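Local coordinates for single-stranded DNA-binding protein (Enterobacter phage Enc34, PDB 5ODJ) that probably binds single-stranded DNA through an OB fold, in keeping with a role in phage DNA replication, at residues A[26-31]-A[53-58]. Residues are numbered along the deposited sequence; the frame is centred on the assembly and turned at random. Where two conformers were deposited one is given.
Sequences SNVRCS and LLMPKD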
loop_
_atom_site.group_PDB
_atom_site.type_symbol
_atom_site.label_atom_id
_atom_site.label_comp_id
_atom_site.label_asym_id
_atom_site.label_seq_id
_atom_site.Cartn_x
_atom_site.Cartn_y
_atom_site.Cartn_z
ATOM N N SER A 26 1.697 -2.543 9.690
ATOM C CA SER A 26 2.460 -1.639 10.572
ATOM C C SER A 26 3.955 -1.622 10.265
ATOM O O SER A 26 4.539 -2.644 9.922
ATOM C CB SER A 26 2.239 -2.025 12.016
ATOM O OG SER A 26 0.870 -1.872 12.387
ATOM N N ASN A 27 4.564 -0.459 10.480
ATOM C CA ASN A 27 6.011 -0.315 10.521
ATOM C C ASN A 27 6.683 -0.771 9.232
ATOM O O ASN A 27 7.537 -1.655 9.218
ATOM C CB ASN A 27 6.553 -1.038 11.753
ATOM C CG ASN A 27 5.931 -0.526 13.019
ATOM O OD1 ASN A 27 5.865 0.672 13.219
ATOM N ND2 ASN A 27 5.460 -1.414 13.857
ATOM N N VAL A 28 6.321 -0.087 8.157
ATOM C CA VAL A 28 6.813 -0.345 6.814
ATOM C C VAL A 28 7.412 0.935 6.267
ATOM O O VAL A 28 7.052 2.031 6.706
ATOM C CB VAL A 28 5.707 -0.902 5.930
ATOM C CG1 VAL A 28 5.277 -2.286 6.443
ATOM C CG2 VAL A 28 4.506 0.020 5.871
ATOM N N ARG A 29 8.343 0.812 5.333
ATOM C CA ARG A 29 9.008 2.008 4.797
ATOM C C ARG A 29 8.229 2.491 3.567
ATOM O O ARG A 29 7.820 1.742 2.706
ATOM C CB ARG A 29 10.470 1.686 4.462
ATOM C CG ARG A 29 11.354 2.916 4.330
ATOM C CD ARG A 29 12.839 2.575 4.362
ATOM N NE ARG A 29 13.638 3.802 4.392
ATOM C CZ ARG A 29 14.942 3.871 4.203
ATOM N NH1 ARG A 29 15.641 2.765 3.956
ATOM N NH2 ARG A 29 15.548 5.059 4.200
ATOM N N CYS A 30 8.033 3.787 3.467
ATOM C CA CYS A 30 7.280 4.256 2.316
ATOM C C CYS A 30 8.148 4.703 1.156
ATOM O O CYS A 30 9.281 5.115 1.343
ATOM C CB CYS A 30 6.262 5.277 2.733
ATOM S SG CYS A 30 6.571 6.939 2.318
ATOM N N SER A 31 7.593 4.540 -0.032
ATOM C CA SER A 31 8.181 4.976 -1.287
ATOM C C SER A 31 7.109 5.626 -2.161
ATOM O O SER A 31 5.928 5.293 -2.025
ATOM C CB SER A 31 8.782 3.761 -1.983
ATOM O OG SER A 31 9.478 4.162 -3.120
ATOM N N LEU A 53 4.480 0.695 -0.147
ATOM C CA LEU A 53 4.920 0.251 1.192
ATOM C C LEU A 53 5.961 -0.848 1.034
ATOM O O LEU A 53 5.733 -1.793 0.269
ATOM C CB LEU A 53 3.738 -0.243 2.015
ATOM C CG LEU A 53 2.556 0.720 2.134
ATOM C CD1 LEU A 53 1.392 0.055 2.870
ATOM C CD2 LEU A 53 2.967 1.998 2.838
ATOM N N LEU A 54 7.098 -0.684 1.712
ATOM C CA LEU A 54 8.203 -1.668 1.653
ATOM C C LEU A 54 8.215 -2.409 2.974
ATOM O O LEU A 54 8.509 -1.815 4.016
ATOM C CB LEU A 54 9.536 -0.977 1.410
ATOM C CG LEU A 54 9.557 -0.065 0.172
ATOM C CD1 LEU A 54 10.893 0.637 0.056
ATOM C CD2 LEU A 54 9.226 -0.774 -1.131
HETATM N N MSE A 55 7.877 -3.711 2.911
HETATM C CA MSE A 55 7.752 -4.530 4.121
HETATM C C MSE A 55 8.973 -5.413 4.210
HETATM O O MSE A 55 9.126 -6.320 3.381
HETATM C CB MSE A 55 6.550 -5.469 4.133
HETATM C CG MSE A 55 5.262 -4.811 3.790
HETATM SE SE MSE A 55 3.719 -5.840 4.542
HETATM C CE MSE A 55 4.252 -7.563 4.110
ATOM N N PRO A 56 9.829 -5.195 5.228
ATOM C CA PRO A 56 11.011 -6.046 5.342
ATOM C C PRO A 56 10.640 -7.513 5.577
ATOM O O PRO A 56 9.837 -7.863 6.476
ATOM C CB PRO A 56 11.774 -5.450 6.525
ATOM C CG PRO A 56 11.271 -4.025 6.641
ATOM C CD PRO A 56 9.822 -4.137 6.263
ATOM N N LYS A 57 11.246 -8.373 4.771
ATOM C CA LYS A 57 10.889 -9.782 4.811
ATOM C C LYS A 57 11.203 -10.436 6.177
ATOM O O LYS A 57 10.452 -11.300 6.624
ATOM C CB LYS A 57 11.567 -10.517 3.663
ATOM C CG LYS A 57 11.000 -10.163 2.298
ATOM C CD LYS A 57 11.662 -10.956 1.211
ATOM C CE LYS A 57 11.060 -10.754 -0.174
ATOM N NZ LYS A 57 11.772 -11.590 -1.166
ATOM N N ASP A 58 12.249 -9.973 6.853
ATOM C CA ASP A 58 12.640 -10.538 8.157
ATOM C C ASP A 58 11.645 -10.337 9.269
ATOM O O ASP A 58 11.561 -11.169 10.170
ATOM C CB ASP A 58 13.959 -9.966 8.664
ATOM C CG ASP A 58 15.123 -10.388 7.851
ATOM O OD1 ASP A 58 14.978 -11.333 7.042
ATOM O OD2 ASP A 58 16.196 -9.765 8.030
#
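Val28 and Arg29 lie against Leu53, Leu54 and Met55 where two antiparallel strands of the OB-fold barrel, 28-34 and 49-56, run side by side. Arg29 and Leu54 form a hydrogen-bonded pair: Arg29 N donates to Leu54 O at 2.9 Å, while Leu54 N returns a shorter bond of 2.7 Å to Arg29 O, and together they lock the register. Cys30 and Leu53 follow as a non-hydrogen-bonded pair.

Packing is tight around Val28, which spreads its two methyls between neighbours. CG1, anti to the carbonyl carbon, rests 3.7 Å from Met55 CG, the two side chains running alongside one another. CG2 meets Leu53 CD2 at 3.9 Å. All three side chains are buried; Leu53 also packs on Val145 of strand 144-156, and Met55, a selenomethionine, reaches Ile67 of helix 61-76.

On the other face Leu54 stays buried against Met108 and Phe178, and the looser, partly solvent-exposed element is the Arg29 side chain. It meets Leu54 at CB alone, 4.2 Å from Leu54 CB. With CG anti to the backbone N (chi1 -161°), its extended chain then leaves the strand pair, and NE hydrogen-bonds to Gly142 O.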